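Local coordinates for hydrazine synthase gamma subunit (Candidatus Kuenenia stuttgartiensis, PDB 5C2V) that catalyses the three-electron reduction of nitric oxide to hydroxylamine, the first half-reaction of hydrazine synthesis, and carries two c-type haems, at the interface of chains B and A and the interface of chains C and A. Numbering follows the deposited sequence. Chains: chain A, Hydrazine synthase gamma subunit; chain B, Hydrazine synthase beta subunit; chain C, Hydrazine synthase alpha subunit.

Contact 1: the interface of chains B and A. Residues chain B 5-7; chain A 153-155.
The backbone N-H of A:Glu155 donates to the carbonyl O of B:Gly5 over 2.9 Å, bringing a loop of the dihaem cytochrome c-like gamma subunit against the N-terminal segment of the beta-propeller subunit. The bond is straight, 164° at the hydrogen. B:Gly5 suits this turn because its left-handed backbone (phi 79°) costs a residue without a side chain little, and the absence of a side chain may help the gamma loop come close.

B:Thr6 then turns its methyl, not its hydroxyl, towards the gamma subunit. CG2 lies anti to its own carbonyl carbon and comes within 3.3 Å of A:Ala153 O; it also approaches the A:Ala153 methyl, CB, at 4.1 Å. The small alanine probably leaves its carbonyl within reach of the threonine methyl, and A:Leu154 adds little beyond its CD2 methyl, near B:Thr6 CG2.

Across from B:His7 the side chain of A:Glu155 bends at chi2 (-74°), so that its methylene CG, rather than the carboxylate, meets the imidazole. CD2 of the ring packs 3.5 Å from A:Glu155 CG, and the two side chains cross at about a right angle. B:His7 NE2 and the carboxylate oxygen A:Glu155 OE1 remain 4.8 Å apart, without a direct bond; a protonated imidazole might still feel the nearby carboxylate.

Contact 2: the interface of chains C and A. Residues chain C 236, 238, 395, 397; chain A 57, 135-136.
A small, mainly van der Waals contact, in which A:Leu57 packs on C:Ile397 and on the backbone and CB of C:Asp236, joins the gamma to the alpha subunit, the two catalytic members of the hydrazine synthase heterotrimer. No hydrogen bond crosses this patch. A:Leu57 holds CG anti to its backbone N (chi1 -169°), directing the branch towards the alpha subunit, and chi2 (67°) sets CD1 against it. There CD1 lies 3.3 Å from the carbonyl O of C:Asp236 and 3.8 Å from the CD1 methyl at the tip of C:Ile397, whose side chain crosses the leucine at about a right angle. A branched aliphatic residue on each side offers methyls that need no polar partner.

C:Asp236 presents its CB to the same leucine methyl at 3.9 Å, while its carboxylate is engaged within the alpha subunit: C:Asn238 ND2 donates to C:Asp236 OD1 over 2.8 Å, meeting the oxygen from above the carboxylate plane. This amide thereby helps position the aspartate. At the border, the guanidinium NH1 of C:Arg395 lies 3.4 Å from A:Leu57 O, too far to be counted a hydrogen bond.

In the fold, the alpha residues come from two loops, one between strands 228-233 and 239-245; A:Leu57 precedes the CXXCH haem motif, and A:Ser136 follows helix 129-132.

Contact 3: the interface of chains B and A. Residues chain B 3, 8, 10, 12, 339; chain A 40, 43-44, 47.
A:Arg44 and A:Gln47 both clasp B:Tyr339, forming the polar side of a helix-to-propeller interface between gamma and beta subunits. With CG anti to the backbone N (chi1 -160°) and the chain extended to NE, A:Arg44 spans far enough for NH2 to reach the carbonyl O of B:Tyr339 at 3.1 Å. The oxygen lies close to the guanidinium plane, although the donor stands above the carbonyl plane. The same NH2 lies over the tyrosine ring face, offset toward its rim and 4.2 Å from the centroid, a cation-pi contact with planes 16° apart. On the opposite face of the guanidinium the CD1 methyl of B:Leu12 packs 3.5 Å from A:Arg44 CZ, so the flat group is held between aliphatic and aromatic surfaces. The phenol OH of B:Tyr339 donates to the amide oxygen A:Gln47 OE1 over 2.9 Å, with ring and amide planes nearly perpendicular.

Tight packing continues from B:Leu12 into branched aliphatic residues: B:Ile3 CD1 meets A:Val43 CG1 tip to tip at 3.7 Å and A:Arg44 CB at 3.8 Å, its CG2 lying by the A:Gln47 amide, so B:Ile3 bridges all three. B:Val8 CG1 slides past the valine methyl CG1 of A:Val43 at 3.6 Å. The B:Thr10 margin is looser: OG1 stays 4.3 Å from A:Arg44 CD and accepts from B:Leu12 N.

In the fold, the first turns of helix 43-51 face the beta N-terminal segment and B:Tyr339, just after strand 333-338.

Contact 1: the interface of chains B and A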
loop_
_atom_site.group_PDB
_atom_site.type_symbol
_atom_site.label_atom_id
_atom_site.label_comp_id
_atom_site.label_asym_id
_atom_site.label_seq_id
_atom_site.Cartn_x
_atom_site.Cartn_y
_atom_site.Cartn_z
ATOM N N GLY B 5 17.317 -50.142 32.173
ATOM C CA GLY B 5 18.749 -49.936 32.042
ATOM C C GLY B 5 19.480 -49.834 33.369
ATOM O O GLY B 5 20.686 -49.584 33.406
ATOM N N THR B 6 18.748 -50.030 34.463
ATOM C CA THR B 6 19.315 -49.882 35.800
ATOM C C THR B 6 19.058 -51.100 36.684
ATOM O O THR B 6 18.195 -51.928 36.391
ATOM C CB THR B 6 18.745 -48.648 36.522
ATOM O OG1 THR B 6 17.402 -48.919 36.943
ATOM C CG2 THR B 6 18.757 -47.428 35.612
ATOM N N HIS B 7 19.826 -51.202 37.764
ATOM C CA HIS B 7 19.597 -52.222 38.781
ATOM C C HIS B 7 18.776 -51.673 39.949
ATOM O O HIS B 7 18.527 -52.378 40.926
ATOM C CB HIS B 7 20.929 -52.788 39.275
ATOM C CG HIS B 7 21.659 -53.587 38.240
ATOM N ND1 HIS B 7 21.113 -54.695 37.635
ATOM C CD2 HIS B 7 22.891 -53.431 37.696
ATOM C CE1 HIS B 7 21.973 -55.193 36.765
ATOM N NE2 HIS B 7 23.063 -54.441 36.785
ATOM N N ALA A 153 23.325 -44.487 37.375
ATOM C CA ALA A 153 22.629 -45.751 37.586
ATOM C C ALA A 153 22.475 -46.548 36.295
ATOM O O ALA A 153 21.936 -47.655 36.302
ATOM C CB ALA A 153 21.268 -45.500 38.213
ATOM N N LEU A 154 22.947 -45.985 35.188
ATOM C CA LEU A 154 22.863 -46.658 33.897
ATOM C C LEU A 154 23.959 -47.708 33.743
ATOM O O LEU A 154 25.142 -47.420 33.924
ATOM C CB LEU A 154 22.938 -45.643 32.756
ATOM C CG LEU A 154 21.706 -44.749 32.589
ATOM C CD1 LEU A 154 21.916 -43.738 31.472
ATOM C CD2 LEU A 154 20.465 -45.593 32.329
ATOM N N GLU A 155 23.552 -48.928 33.403
ATOM C CA GLU A 155 24.474 -50.050 33.271
ATOM C C GLU A 155 24.526 -50.551 31.833
ATOM O O GLU A 155 23.587 -50.347 31.064
ATOM C CB GLU A 155 24.066 -51.192 34.206
ATOM C CG GLU A 155 23.972 -50.806 35.674
ATOM C CD GLU A 155 25.331 -50.615 36.322
ATOM O OE1 GLU A 155 26.339 -51.066 35.740
ATOM O OE2 GLU A 155 25.388 -50.015 37.416
#

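Contact 2: the interface of chains C and A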
loop_
_atom_site.group_PDB
_atom_site.type_symbol
_atom_site.label_atom_id
_atom_site.label_comp_id
_atom_site.label_asym_id
_atom_site.label_seq_id
_atom_site.Cartn_x
_atom_site.Cartn_y
_atom_site.Cartn_z
ATOM N N ASP C 236 7.913 -17.674 27.943
ATOM C CA ASP C 236 9.162 -18.433 27.963
ATOM C C ASP C 236 10.311 -17.684 28.645
ATOM O O ASP C 236 11.451 -18.148 28.636
ATOM C CB ASP C 236 9.567 -18.839 26.541
ATOM C CG ASP C 236 9.497 -17.691 25.555
ATOM O OD1 ASP C 236 9.805 -16.542 25.939
ATOM O OD2 ASP C 236 9.133 -17.942 24.387
ATOM N N ASN C 238 11.284 -14.212 28.205
ATOM C CA ASN C 238 11.949 -13.124 27.498
ATOM C C ASN C 238 11.161 -11.822 27.615
ATOM O O ASN C 238 10.107 -11.783 28.249
ATOM C CB ASN C 238 12.157 -13.484 26.027
ATOM C CG ASN C 238 13.069 -14.682 25.845
ATOM O OD1 ASN C 238 14.287 -14.537 25.730
ATOM N ND2 ASN C 238 12.483 -15.874 25.816
ATOM N N ARG C 395 10.778 -17.978 33.679
ATOM C CA ARG C 395 12.142 -18.483 33.781
ATOM C C ARG C 395 13.161 -17.433 33.348
ATOM O O ARG C 395 12.937 -16.700 32.386
ATOM C CB ARG C 395 12.299 -19.754 32.943
ATOM C CG ARG C 395 12.003 -19.572 31.465
ATOM C CD ARG C 395 11.753 -20.909 30.786
ATOM N NE ARG C 395 10.542 -21.549 31.291
ATOM C CZ ARG C 395 10.071 -22.710 30.851
ATOM N NH1 ARG C 395 10.710 -23.367 29.893
ATOM N NH2 ARG C 395 8.961 -23.217 31.370
ATOM N N ILE C 397 16.810 -16.417 31.807
ATOM C CA ILE C 397 17.744 -16.987 30.844
ATOM C C ILE C 397 19.183 -16.596 31.169
ATOM O O ILE C 397 19.446 -15.476 31.609
ATOM C CB ILE C 397 17.400 -16.537 29.408
ATOM C CG1 ILE C 397 15.896 -16.663 29.157
ATOM C CG2 ILE C 397 18.185 -17.341 28.381
ATOM C CD1 ILE C 397 15.377 -18.082 29.249
ATOM N N LEU A 57 12.971 -24.181 26.865
ATOM C CA LEU A 57 12.421 -22.870 26.547
ATOM C C LEU A 57 11.009 -22.965 25.974
ATOM O O LEU A 57 10.031 -22.657 26.656
ATOM C CB LEU A 57 13.336 -22.143 25.557
ATOM C CG LEU A 57 13.063 -20.659 25.307
ATOM C CD1 LEU A 57 13.358 -19.848 26.559
ATOM C CD2 LEU A 57 13.878 -20.147 24.127
ATOM N N ARG A 135 19.469 -23.674 26.167
ATOM C CA ARG A 135 19.217 -22.237 26.289
ATOM C C ARG A 135 17.940 -21.976 27.083
ATOM O O ARG A 135 17.115 -21.145 26.702
ATOM C CB ARG A 135 19.136 -21.576 24.912
ATOM C CG ARG A 135 20.249 -21.987 23.963
ATOM C CD ARG A 135 21.627 -21.681 24.533
ATOM N NE ARG A 135 22.688 -22.006 23.582
ATOM C CZ ARG A 135 23.959 -21.641 23.721
ATOM N NH1 ARG A 135 24.337 -20.932 24.776
ATOM N NH2 ARG A 135 24.852 -21.982 22.801
ATOM N N SER A 136 17.788 -22.698 28.190
ATOM C CA SER A 136 16.629 -22.551 29.063
ATOM C C SER A 136 17.070 -22.316 30.507
ATOM O O SER A 136 18.258 -22.140 30.778
ATOM C CB SER A 136 15.727 -23.784 28.976
ATOM O OG SER A 136 14.534 -23.599 29.717
#

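Contact 3: the interface of chains B and A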
loop_
_atom_site.group_PDB
_atom_site.type_symbol
_atom_site.label_atom_id
_atom_site.label_comp_id
_atom_site.label_asym_id
_atom_site.label_seq_id
_atom_site.Cartn_x
_atom_site.Cartn_y
_atom_site.Cartn_z
ATOM N N ILE B 3 13.914 -49.974 37.103
ATOM C CA ILE B 3 13.931 -48.892 36.129
ATOM C C ILE B 3 14.825 -49.304 34.969
ATOM O O ILE B 3 15.910 -49.852 35.173
ATOM C CB ILE B 3 14.422 -47.566 36.747
ATOM C CG1 ILE B 3 13.380 -47.028 37.730
ATOM C CG2 ILE B 3 14.701 -46.530 35.667
ATOM C CD1 ILE B 3 13.712 -45.663 38.288
ATOM N N VAL B 8 18.365 -50.412 39.844
ATOM C CA VAL B 8 17.557 -49.776 40.881
ATOM C C VAL B 8 16.102 -50.237 40.816
ATOM O O VAL B 8 15.488 -50.239 39.750
ATOM C CB VAL B 8 17.602 -48.240 40.771
ATOM C CG1 VAL B 8 16.892 -47.604 41.956
ATOM C CG2 VAL B 8 19.041 -47.756 40.689
ATOM N N THR B 10 11.975 -50.248 41.632
ATOM C CA THR B 10 10.828 -49.365 41.823
ATOM C C THR B 10 9.539 -50.172 41.971
ATOM O O THR B 10 9.414 -51.266 41.420
ATOM C CB THR B 10 10.675 -48.370 40.656
ATOM O OG1 THR B 10 9.504 -47.567 40.860
ATOM C CG2 THR B 10 10.551 -49.111 39.332
ATOM N N LEU B 12 6.678 -48.894 41.034
ATOM C CA LEU B 12 5.776 -48.303 40.051
ATOM C C LEU B 12 5.807 -49.043 38.715
ATOM O O LEU B 12 6.878 -49.389 38.218
ATOM C CB LEU B 12 6.127 -46.830 39.842
ATOM C CG LEU B 12 6.184 -45.998 41.126
ATOM C CD1 LEU B 12 6.619 -44.576 40.828
ATOM C CD2 LEU B 12 4.839 -46.016 41.833
ATOM N N TYR B 339 3.610 -42.883 31.597
ATOM C CA TYR B 339 4.664 -43.611 32.303
ATOM C C TYR B 339 4.967 -43.069 33.697
ATOM O O TYR B 339 4.917 -43.808 34.680
ATOM C CB TYR B 339 5.944 -43.587 31.453
ATOM C CG TYR B 339 7.174 -44.189 32.106
ATOM C CD1 TYR B 339 8.065 -43.400 32.825
ATOM C CD2 TYR B 339 7.458 -45.541 31.977
ATOM C CE1 TYR B 339 9.191 -43.947 33.415
ATOM C CE2 TYR B 339 8.580 -46.097 32.564
ATOM C CZ TYR B 339 9.444 -45.296 33.281
ATOM O OH TYR B 339 10.564 -45.845 33.863
ATOM N N SER A 40 19.657 -43.667 45.412
ATOM C CA SER A 40 18.845 -44.450 44.488
ATOM C C SER A 40 17.367 -44.083 44.576
ATOM O O SER A 40 16.546 -44.610 43.826
ATOM C CB SER A 40 19.027 -45.945 44.757
ATOM O OG SER A 40 18.605 -46.286 46.065
ATOM N N VAL A 43 16.561 -41.483 41.483
ATOM C CA VAL A 43 16.854 -41.921 40.118
ATOM C C VAL A 43 15.681 -41.717 39.148
ATOM O O VAL A 43 15.887 -41.361 37.982
ATOM C CB VAL A 43 17.291 -43.411 40.098
ATOM C CG1 VAL A 43 16.199 -44.310 40.654
ATOM C CG2 VAL A 43 17.689 -43.843 38.692
ATOM N N ARG A 44 14.457 -41.916 39.625
ATOM C CA ARG A 44 13.285 -41.802 38.763
ATOM C C ARG A 44 13.012 -40.342 38.412
ATOM O O ARG A 44 12.664 -40.023 37.272
ATOM C CB ARG A 44 12.059 -42.429 39.426
ATOM C CG ARG A 44 10.947 -42.774 38.448
ATOM C CD ARG A 44 9.866 -43.621 39.098
ATOM N NE ARG A 44 9.000 -44.251 38.105
ATOM C CZ ARG A 44 7.880 -43.711 37.638
ATOM N NH1 ARG A 44 7.481 -42.525 38.074
ATOM N NH2 ARG A 44 7.155 -44.357 36.734
ATOM N N GLN A 47 15.226 -39.539 35.792
ATOM C CA GLN A 47 14.735 -40.059 34.521
ATOM C C GLN A 47 13.708 -39.104 33.916
ATOM O O GLN A 47 13.686 -38.887 32.700
ATOM C CB GLN A 47 14.124 -41.452 34.697
ATOM C CG GLN A 47 13.796 -42.147 33.382
ATOM C CD GLN A 47 13.128 -43.494 33.577
ATOM O OE1 GLN A 47 12.442 -43.722 34.574
ATOM N NE2 GLN A 47 13.326 -44.396 32.623
#

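Contacts 1 and 3 are neighbours, their C-alpha centres about 10 Å apart, and share the N-terminal segment of the beta subunit: contact 3 uses residues on both sides of the stretch engaged in contact 1. On the gamma side they bring together helix 43-51 and the loop after helix 141-152. Contact 2 lies about 31 Å from contact 1 and 28 Å from contact 3, facing the alpha subunit, yet its leucine follows helix 43-51 by only a few residues. The gamma subunit thus touches both partners at separate places, consistent with its role within the alpha-beta-gamma heterotrimer.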